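Local coordinates for R.Ecl18kI (Enterobacter cloacae, PDB 2GB7), which recognises the double-stranded DNA sequence 5'-CCNGG-3', flipping nucleotides as it reads the site, and cleaves before the first C, at residues Leu161-Val166 with Met256-Lys261; Lys281-Tyr286 with Asn294-Arg299. The protein carries 1 engineered substitution. All coordinates share one frame; numbering follows the deposited sequence.

Interaction 1. Residues Leu161-Val166 with Met256-Lys261; sequences LVMPGV and MELSRK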
ATOM      1  N   LEU F 161       1.527  -9.928 -17.161  1.00 12.13           N
ATOM      2  CA  LEU F 161       1.846 -10.642 -18.405  1.00 10.79           C
ATOM      3  C   LEU F 161       0.950 -11.838 -18.588  1.00 10.39           C
ATOM      4  O   LEU F 161       0.668 -12.553 -17.636  1.00 10.90           O
ATOM      5  CB  LEU F 161       3.276 -11.143 -18.360  1.00 11.01           C
ATOM      6  CG  LEU F 161       4.326 -10.054 -18.154  1.00 12.38           C
ATOM      7  CD1 LEU F 161       5.663 -10.620 -17.787  1.00 14.73           C
ATOM      8  CD2 LEU F 161       4.405  -9.114 -19.366  1.00 18.68           C
ATOM      9  N   VAL F 162       0.508 -12.031 -19.823  1.00 10.33           N
ATOM     10  CA  VAL F 162      -0.374 -13.125 -20.174  1.00  9.81           C
ATOM     11  C   VAL F 162       0.264 -13.898 -21.332  1.00 10.21           C
ATOM     12  O   VAL F 162       0.459 -13.346 -22.414  1.00 10.71           O
ATOM     13  CB  VAL F 162      -1.721 -12.601 -20.663  1.00 10.02           C
ATOM     14  CG1 VAL F 162      -2.655 -13.765 -21.029  1.00  8.76           C
ATOM     15  CG2 VAL F 162      -2.388 -11.644 -19.619  1.00 10.89           C
ATOM     16  N   MET F 163       0.583 -15.159 -21.101  1.00  9.88           N
ATOM     17  CA  MET F 163       1.229 -16.007 -22.111  1.00  9.90           C
ATOM     18  C   MET F 163       0.160 -16.992 -22.585  1.00  9.76           C
ATOM     19  O   MET F 163      -0.378 -17.751 -21.773  1.00  9.12           O
ATOM     20  CB  MET F 163       2.382 -16.762 -21.437  1.00 10.83           C
ATOM     21  CG  MET F 163       3.409 -17.435 -22.328  1.00 12.61           C
ATOM     22  SD  MET F 163       2.718 -18.742 -23.383  1.00 15.41           S
ATOM     23  CE  MET F 163       2.213 -19.940 -22.166  1.00 14.49           C
ATOM     24  N   PRO F 164      -0.091 -17.067 -23.907  1.00 10.00           N
ATOM     25  CA  PRO F 164       0.559 -16.347 -25.010  1.00 10.53           C
ATOM     26  C   PRO F 164      -0.073 -15.029 -25.378  1.00 10.43           C
ATOM     27  O   PRO F 164       0.503 -14.243 -26.156  1.00 13.23           O
ATOM     28  CB  PRO F 164       0.433 -17.345 -26.167  1.00  9.66           C
ATOM     29  CG  PRO F 164      -0.983 -17.940 -25.938  1.00 10.29           C
ATOM     30  CD  PRO F 164      -1.055 -18.074 -24.403  1.00 10.67           C
ATOM     31  N   GLY F 165      -1.268 -14.759 -24.875  1.00  9.47           N
ATOM     32  CA  GLY F 165      -1.894 -13.516 -25.235  1.00 10.96           C
ATOM     33  C   GLY F 165      -3.267 -13.472 -24.636  1.00 10.55           C
ATOM     34  O   GLY F 165      -3.813 -14.519 -24.258  1.00 10.01           O
ATOM     35  N   VAL F 166      -3.825 -12.263 -24.561  1.00 11.54           N
ATOM     36  CA  VAL F 166      -5.197 -12.093 -24.044  1.00 11.96           C
ATOM     37  C   VAL F 166      -6.282 -12.762 -24.906  1.00 11.28           C
ATOM     38  O   VAL F 166      -7.238 -13.294 -24.366  1.00 10.57           O
ATOM     39  CB  VAL F 166      -5.558 -10.605 -23.765  1.00 13.11           C
ATOM     40  CG1 VAL F 166      -4.651 -10.065 -22.669  1.00 14.19           C
ATOM     41  CG2 VAL F 166      -5.432  -9.748 -25.022  1.00 14.90           C
ATOM     42  N   MET F 256       8.447 -21.643 -20.898  1.00 11.63           N
ATOM     43  CA  MET F 256       9.015 -22.090 -22.153  1.00 13.84           C
ATOM     44  C   MET F 256       8.317 -23.370 -22.568  1.00 13.79           C
ATOM     45  O   MET F 256       7.935 -23.524 -23.735  1.00 13.71           O
ATOM     46  CB  MET F 256      10.508 -22.330 -21.999  1.00 14.16           C
ATOM     47  CG  MET F 256      11.194 -22.671 -23.305  1.00 17.70           C
ATOM     48  SD  MET F 256      11.019 -21.417 -24.590  1.00 24.74           S
ATOM     49  CE  MET F 256      11.514 -22.365 -26.041  1.00 25.42           C
ATOM     50  N   GLU F 257       8.082 -24.254 -21.603  1.00 13.92           N
ATOM     51  CA  GLU F 257       7.409 -25.525 -21.929  1.00 15.58           C
ATOM     52  C   GLU F 257       5.994 -25.288 -22.423  1.00 15.95           C
ATOM     53  O   GLU F 257       5.583 -25.928 -23.395  1.00 16.58           O
ATOM     54  CB  GLU F 257       7.403 -26.491 -20.748  1.00 15.84           C
ATOM     55  CG  GLU F 257       8.781 -26.950 -20.361  1.00 17.76           C
ATOM     56  CD  GLU F 257       8.845 -27.583 -18.975  1.00 22.38           C
ATOM     57  OE1 GLU F 257       7.875 -27.449 -18.180  1.00 28.04           O
ATOM     58  OE2 GLU F 257       9.886 -28.209 -18.685  1.00 25.61           O
ATOM     59  N   LEU F 258       5.262 -24.371 -21.779  1.00 15.84           N
ATOM     60  CA  LEU F 258       3.886 -24.067 -22.212  1.00 17.24           C
ATOM     61  C   LEU F 258       3.884 -23.345 -23.547  1.00 17.86           C
ATOM     62  O   LEU F 258       3.029 -23.605 -24.384  1.00 18.05           O
ATOM     63  CB  LEU F 258       3.127 -23.225 -21.177  1.00 17.00           C
ATOM     64  CG  LEU F 258       2.689 -23.942 -19.908  1.00 18.78           C
ATOM     65  CD1 LEU F 258       2.254 -22.929 -18.852  1.00 18.95           C
ATOM     66  CD2 LEU F 258       1.581 -24.975 -20.163  1.00 19.91           C
ATOM     67  N   SER F 259       4.859 -22.464 -23.758  1.00 17.66           N
ATOM     68  CA  SER F 259       4.963 -21.701 -24.996  1.00 19.23           C
ATOM     69  C   SER F 259       5.104 -22.589 -26.235  1.00 20.21           C
ATOM     70  O   SER F 259       4.584 -22.257 -27.301  1.00 21.28           O
ATOM     71  CB  SER F 259       6.131 -20.716 -24.919  1.00 19.32           C
ATOM     72  OG  SER F 259       7.354 -21.360 -25.210  1.00 22.42           O
ATOM     73  N   ARG F 260       5.794 -23.718 -26.085  1.00 20.33           N
ATOM     74  CA  ARG F 260       5.959 -24.655 -27.206  1.00 21.02           C
ATOM     75  C   ARG F 260       4.631 -25.195 -27.717  1.00 20.80           C
ATOM     76  O   ARG F 260       4.537 -25.604 -28.878  1.00 21.31           O
ATOM     77  CB  ARG F 260       6.857 -25.833 -26.836  1.00 21.49           C
ATOM     78  CG  ARG F 260       8.260 -25.460 -26.448  1.00 24.56           C
ATOM     79  CD  ARG F 260       9.059 -26.737 -26.289  1.00 29.84           C
ATOM     80  NE  ARG F 260       9.682 -26.818 -24.974  1.00 34.84           N
ATOM     81  CZ  ARG F 260      10.889 -26.343 -24.670  1.00 35.83           C
ATOM     82  NH1 ARG F 260      11.636 -25.735 -25.589  1.00 36.47           N
ATOM     83  NH2 ARG F 260      11.347 -26.484 -23.435  1.00 37.58           N
ATOM     84  N   LYS F 261       3.623 -25.222 -26.852  1.00 20.12           N
ATOM     85  CA  LYS F 261       2.289 -25.670 -27.236  1.00 20.81           C
ATOM     86  C   LYS F 261       1.583 -24.661 -28.155  1.00 20.70           C
ATOM     87  O   LYS F 261       0.581 -24.977 -28.808  1.00 21.51           O
ATOM     88  CB  LYS F 261       1.451 -25.978 -25.997  1.00 21.33           C
ATOM     89  CG  LYS F 261       2.095 -26.968 -25.047  1.00 22.05           C
ATOM     90  CD  LYS F 261       1.280 -27.058 -23.780  1.00 24.71           C
ATOM     91  CE  LYS F 261       2.007 -27.826 -22.686  1.00 26.80           C
ATOM     92  NZ  LYS F 261       2.059 -29.279 -22.955  1.00 29.04           N
TER
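Met-163 reaches across from the end of strand 161-163 and lays its thioether against the last turn of helix 248-259. The terminal methyl does most of the touching: Met-163 CE lies 3.6 Å from Leu-258 CB and 4.0 Å from Ser-259 N, touching the root of the leucine side chain and the backbone next to it. The sulfur sits one residue along, with Met-163 SD 4.0 Å from Ser-259 CA. Met-163 CG stands opposite its own backbone N (chi1 -165°), which carries the chain out from the strand, and two further bends, at chi2 and chi3, turn the methyl onto the helix. The methionine thus meets Leu-258 at its CB, not at its branched end.

Within the helix, Met-256 O accepts two donors from the same face of its carbonyl plane. Ser-259 OG is the nearer, 2.7 Å from Met-256 O, arriving at a C=O...O angle of 119°; Arg-260 N is 3.2 Å from Met-256 O. The serine hydroxyl is thus turned back onto the preceding turn, and CA and CB of Ser-259 remain as the surface met by the sulfur.

On the strand side, Met-163 is held by backbone hydrogen bonding to Met-177 of strand 177-181; the Met-177 side chain touches both Met-163 and Leu-258, and Ile-137 also packs on Met-163. A cis peptide bond joins Met-163 to Pro-164, ending the strand in a sharp turn; Gly-165 then N-caps helix 166-171. Contact across the two segments is therefore wholly van der Waals, a flexible thioether fitted to aliphatic carbon and helix backbone. Such chemistry joins the C-terminal end of helix 248-259 to the PD-(D/E)XK-type core sheet by apolar contact that imposes little directional demand, with the serine hydroxyl engaged inside its own helix.

Interaction 2. Residues Lys281-Tyr286 with Asn294-Arg299; sequences KQIEKY and NYYRNR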
ATOM      1  N   LYS F 281      -1.650  -3.211 -31.593  1.00 16.64           N
ATOM      2  CA  LYS F 281      -1.907  -2.305 -30.478  1.00 17.41           C
ATOM      3  C   LYS F 281      -0.687  -2.143 -29.570  1.00 17.10           C
ATOM      4  O   LYS F 281      -0.323  -1.040 -29.155  1.00 17.21           O
ATOM      5  CB  LYS F 281      -3.054  -2.890 -29.662  1.00 18.33           C
ATOM      6  CG  LYS F 281      -3.729  -1.958 -28.702  1.00 21.33           C
ATOM      7  CD  LYS F 281      -5.110  -1.563 -29.205  1.00 27.18           C
ATOM      8  CE  LYS F 281      -6.045  -2.773 -29.284  1.00 29.54           C
ATOM      9  NZ  LYS F 281      -7.441  -2.362 -29.632  1.00 31.43           N
ATOM     10  N   GLN F 282      -0.041  -3.255 -29.260  1.00 17.11           N
ATOM     11  CA  GLN F 282       1.130  -3.208 -28.395  1.00 16.44           C
ATOM     12  C   GLN F 282       2.340  -2.589 -29.085  1.00 16.20           C
ATOM     13  O   GLN F 282       3.091  -1.857 -28.452  1.00 16.75           O
ATOM     14  CB  GLN F 282       1.448  -4.600 -27.863  1.00 16.28           C
ATOM     15  CG  GLN F 282       0.379  -5.100 -26.899  1.00 15.99           C
ATOM     16  CD  GLN F 282       0.563  -6.556 -26.577  1.00 16.36           C
ATOM     17  OE1 GLN F 282       1.308  -6.916 -25.652  1.00 16.94           O
ATOM     18  NE2 GLN F 282      -0.114  -7.409 -27.325  1.00 13.31           N
ATOM     19  N   ILE F 283       2.502  -2.835 -30.385  1.00 16.29           N
ATOM     20  CA  ILE F 283       3.578  -2.187 -31.148  1.00 16.10           C
ATOM     21  C   ILE F 283       3.429  -0.659 -31.085  1.00 16.43           C
ATOM     22  O   ILE F 283       4.433   0.065 -31.014  1.00 16.17           O
ATOM     23  CB  ILE F 283       3.647  -2.655 -32.614  1.00 16.19           C
ATOM     24  CG1 ILE F 283       4.093  -4.113 -32.703  1.00 15.14           C
ATOM     25  CG2 ILE F 283       4.624  -1.781 -33.416  1.00 16.06           C
ATOM     26  CD1 ILE F 283       3.821  -4.751 -34.069  1.00 15.21           C
ATOM     27  N   GLU F 284       2.181  -0.187 -31.081  1.00 16.85           N
ATOM     28  CA  GLU F 284       1.889   1.244 -30.959  1.00 18.20           C
ATOM     29  C   GLU F 284       2.400   1.794 -29.646  1.00 18.04           C
ATOM     30  O   GLU F 284       3.043   2.843 -29.619  1.00 18.11           O
ATOM     31  CB  GLU F 284       0.387   1.483 -31.038  1.00 18.25           C
ATOM     32  CG  GLU F 284      -0.042   2.930 -31.244  1.00 21.46           C
ATOM     33  CD  GLU F 284      -1.457   3.000 -31.776  1.00 24.63           C
ATOM     34  OE1 GLU F 284      -2.266   2.137 -31.390  1.00 27.87           O
ATOM     35  OE2 GLU F 284      -1.767   3.899 -32.584  1.00 28.01           O
ATOM     36  N   LYS F 285       2.084   1.079 -28.565  1.00 18.93           N
ATOM     37  CA  LYS F 285       2.496   1.453 -27.215  1.00 19.27           C
ATOM     38  C   LYS F 285       4.010   1.538 -27.128  1.00 18.66           C
ATOM     39  O   LYS F 285       4.549   2.429 -26.485  1.00 18.17           O
ATOM     40  CB  LYS F 285       1.953   0.452 -26.179  1.00 20.30           C
ATOM     41  CG  LYS F 285       0.553   0.763 -25.612  1.00 23.50           C
ATOM     42  CD  LYS F 285      -0.495   1.080 -26.698  1.00 26.94           C
ATOM     43  CE  LYS F 285      -1.923   0.952 -26.199  1.00 29.09           C
ATOM     44  NZ  LYS F 285      -2.848   1.003 -27.369  1.00 31.47           N
ATOM     45  N   TYR F 286       4.698   0.624 -27.812  1.00 17.18           N
ATOM     46  CA  TYR F 286       6.162   0.532 -27.737  1.00 16.83           C
ATOM     47  C   TYR F 286       6.857   1.046 -28.990  1.00 16.50           C
ATOM     48  O   TYR F 286       8.002   0.679 -29.288  1.00 16.04           O
ATOM     49  CB  TYR F 286       6.568  -0.924 -27.433  1.00 16.34           C
ATOM     50  CG  TYR F 286       6.128  -1.329 -26.054  1.00 17.04           C
ATOM     51  CD1 TYR F 286       6.643  -0.677 -24.925  1.00 18.51           C
ATOM     52  CD2 TYR F 286       5.170  -2.309 -25.868  1.00 17.26           C
ATOM     53  CE1 TYR F 286       6.240  -1.024 -23.653  1.00 18.39           C
ATOM     54  CE2 TYR F 286       4.749  -2.657 -24.585  1.00 18.57           C
ATOM     55  CZ  TYR F 286       5.301  -2.017 -23.490  1.00 17.74           C
ATOM     56  OH  TYR F 286       4.897  -2.349 -22.225  1.00 20.41           O
ATOM     57  N   ASN F 294      10.475  -5.128 -32.696  1.00 11.44           N
ATOM     58  CA  ASN F 294      10.904  -6.281 -33.449  1.00 12.36           C
ATOM     59  C   ASN F 294      10.379  -7.584 -32.843  1.00 12.10           C
ATOM     60  O   ASN F 294      10.000  -8.493 -33.578  1.00 11.46           O
ATOM     61  CB  ASN F 294      12.418  -6.233 -33.635  1.00 13.84           C
ATOM     62  CG  ASN F 294      12.821  -5.026 -34.483  1.00 18.58           C
ATOM     63  OD1 ASN F 294      11.982  -4.387 -35.123  1.00 25.64           O
ATOM     64  ND2 ASN F 294      14.118  -4.715 -34.483  1.00 24.31           N
ATOM     65  N   TYR F 295      10.316  -7.661 -31.515  1.00 10.68           N
ATOM     66  CA  TYR F 295       9.753  -8.825 -30.829  1.00 10.79           C
ATOM     67  C   TYR F 295       8.306  -9.046 -31.244  1.00 10.32           C
ATOM     68  O   TYR F 295       7.900 -10.170 -31.566  1.00 10.76           O
ATOM     69  CB  TYR F 295       9.864  -8.639 -29.308  1.00 11.86           C
ATOM     70  CG  TYR F 295       8.943  -9.540 -28.524  1.00 10.95           C
ATOM     71  CD1 TYR F 295       9.326 -10.827 -28.182  1.00  9.90           C
ATOM     72  CD2 TYR F 295       7.694  -9.087 -28.130  1.00 12.40           C
ATOM     73  CE1 TYR F 295       8.461 -11.655 -27.485  1.00 11.44           C
ATOM     74  CE2 TYR F 295       6.837  -9.885 -27.413  1.00 12.78           C
ATOM     75  CZ  TYR F 295       7.221 -11.172 -27.102  1.00 13.44           C
ATOM     76  OH  TYR F 295       6.362 -11.967 -26.383  1.00 15.25           O
ATOM     77  N   TYR F 296       7.523  -7.972 -31.259  1.00  9.74           N
ATOM     78  CA  TYR F 296       6.126  -8.095 -31.654  1.00 10.80           C
ATOM     79  C   TYR F 296       5.964  -8.436 -33.139  1.00 11.80           C
ATOM     80  O   TYR F 296       5.103  -9.227 -33.512  1.00 11.57           O
ATOM     81  CB  TYR F 296       5.372  -6.833 -31.310  1.00 11.22           C
ATOM     82  CG  TYR F 296       5.012  -6.723 -29.847  1.00 12.52           C
ATOM     83  CD1 TYR F 296       5.583  -5.733 -29.064  1.00 13.20           C
ATOM     84  CD2 TYR F 296       4.075  -7.584 -29.253  1.00 12.48           C
ATOM     85  CE1 TYR F 296       5.273  -5.605 -27.735  1.00 14.74           C
ATOM     86  CE2 TYR F 296       3.756  -7.469 -27.888  1.00 15.27           C
ATOM     87  CZ  TYR F 296       4.377  -6.457 -27.147  1.00 15.99           C
ATOM     88  OH  TYR F 296       4.113  -6.218 -25.805  1.00 16.37           O
ATOM     89  N   ARG F 297       6.797  -7.852 -33.989  1.00 12.67           N
ATOM     90  CA  ARG F 297       6.657  -8.124 -35.416  1.00 13.90           C
ATOM     91  C   ARG F 297       7.023  -9.574 -35.747  1.00 13.70           C
ATOM     92  O   ARG F 297       6.453 -10.147 -36.676  1.00 13.96           O
ATOM     93  CB  ARG F 297       7.339  -7.040 -36.286  1.00 14.81           C
ATOM     94  CG  ARG F 297       8.812  -6.936 -36.199  1.00 19.23           C
ATOM     95  CD  ARG F 297       9.363  -5.857 -37.166  1.00 24.99           C
ATOM     96  NE  ARG F 297       8.655  -4.573 -37.084  1.00 29.95           N
ATOM     97  CZ  ARG F 297       9.068  -3.449 -37.677  1.00 31.94           C
ATOM     98  NH1 ARG F 297      10.185  -3.444 -38.398  1.00 32.27           N
ATOM     99  NH2 ARG F 297       8.369  -2.325 -37.554  1.00 32.11           N
ATOM    100  N   ASN F 298       7.908 -10.200 -34.963  1.00 13.77           N
ATOM    101  CA  ASN F 298       8.135 -11.650 -35.114  1.00 15.28           C
ATOM    102  C   ASN F 298       6.854 -12.430 -34.837  1.00 15.40           C
ATOM    103  O   ASN F 298       6.535 -13.397 -35.532  1.00 16.11           O
ATOM    104  CB  ASN F 298       9.227 -12.165 -34.184  1.00 15.24           C
ATOM    105  CG  ASN F 298      10.593 -11.630 -34.531  1.00 19.07           C
ATOM    106  OD1 ASN F 298      10.889 -11.331 -35.699  1.00 23.56           O
ATOM    107  ND2 ASN F 298      11.457 -11.526 -33.517  1.00 20.49           N
ATOM    108  N   ARG F 299       6.118 -12.002 -33.818  1.00 15.38           N
ATOM    109  CA  ARG F 299       4.859 -12.678 -33.510  1.00 16.01           C
ATOM    110  C   ARG F 299       3.813 -12.462 -34.589  1.00 16.60           C
ATOM    111  O   ARG F 299       3.077 -13.376 -34.914  1.00 17.18           O
ATOM    112  CB  ARG F 299       4.342 -12.242 -32.141  1.00 15.54           C
ATOM    113  CG  ARG F 299       5.206 -12.836 -31.040  1.00 16.94           C
ATOM    114  CD  ARG F 299       4.913 -12.254 -29.716  1.00 21.49           C
ATOM    115  NE  ARG F 299       3.516 -12.426 -29.311  1.00 22.48           N
ATOM    116  CZ  ARG F 299       2.969 -11.714 -28.333  1.00 23.47           C
ATOM    117  NH1 ARG F 299       3.709 -10.824 -27.699  1.00 23.92           N
ATOM    118  NH2 ARG F 299       1.703 -11.892 -27.987  1.00 22.78           N
TER
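Helices 269-285 and 290-302 form an antiparallel helical hairpin near the C-terminus, and Tyr-296 fills the seam between its two arms. The axes of segments 281-285 and 294-299 run 169° apart and approach to 9.6 Å, with Ile-283 CA and Tyr-296 CA facing each other at 6.5 Å. Three side chains of the first helix and its exit gather round the tyrosine. Gln-282 passes over one face of the ring, its CB 3.9 Å from the centroid of the Tyr-296 ring in a CH-pi contact. The opposite face is covered by Tyr-295, whose CD2 stands 3.9 Å above the middle of the Tyr-296 ring, so the phenol is sandwiched.

With CG placed opposite its own carbonyl carbon (chi1 -68°) and an extended chain beyond, Gln-282 carries its amide past the ring to the hydroxyl, where Tyr-296 OH donates a weak hydrogen bond of 2.9 Å to Gln-282 OE1. The amide and ring planes stand 63° apart. Gln-282 OE1 also accepts from Val-141 N, while NE2 donates to Asp-140 OD1 and Ser-278 O; the buried amide is gripped at both ends and its flip fixed.

At the base of the tyrosine, Ile-283 runs past in the opposite direction, and packing is tight: Ile-283 CG1 is 3.3 Å from Tyr-296 CB. Tyr-286, just beyond the helix end, crosses obliquely and brings CD2 to 3.8 Å from Tyr-296 CE1. Through its tyrosines the hairpin packs against the sheet and the long helix. Tyr-286 and Tyr-296 both touch Val-141 of strand 140-141, an outermost strand of the chain's sheet, and Tyr-295 and Tyr-296 lean on Met-133 near the C-terminal end of the long helix 102-134.

How the interactions relate
Both contacts are largely buried, yet they join different elements of the fold. Interaction 1 sets one methionine of the strand against helix 248-259; interaction 2, more than twice as extensive, pairs two consecutive helices, packs a tyrosine among aliphatic carbons and adds a buried, hydrogen-bonded amide. Their centres lie 16 Å apart, and Asp-140 links them: its OD2 accepts from Val-166 N at the start of helix 166-171, while OD1 faces the interaction 2 side, where it forms a salt bridge with Arg-299. Pro-164 O also packs 3.2 Å from Arg-299 NH2, bringing the cis-proline turn of interaction 1 directly against the second helix of interaction 2.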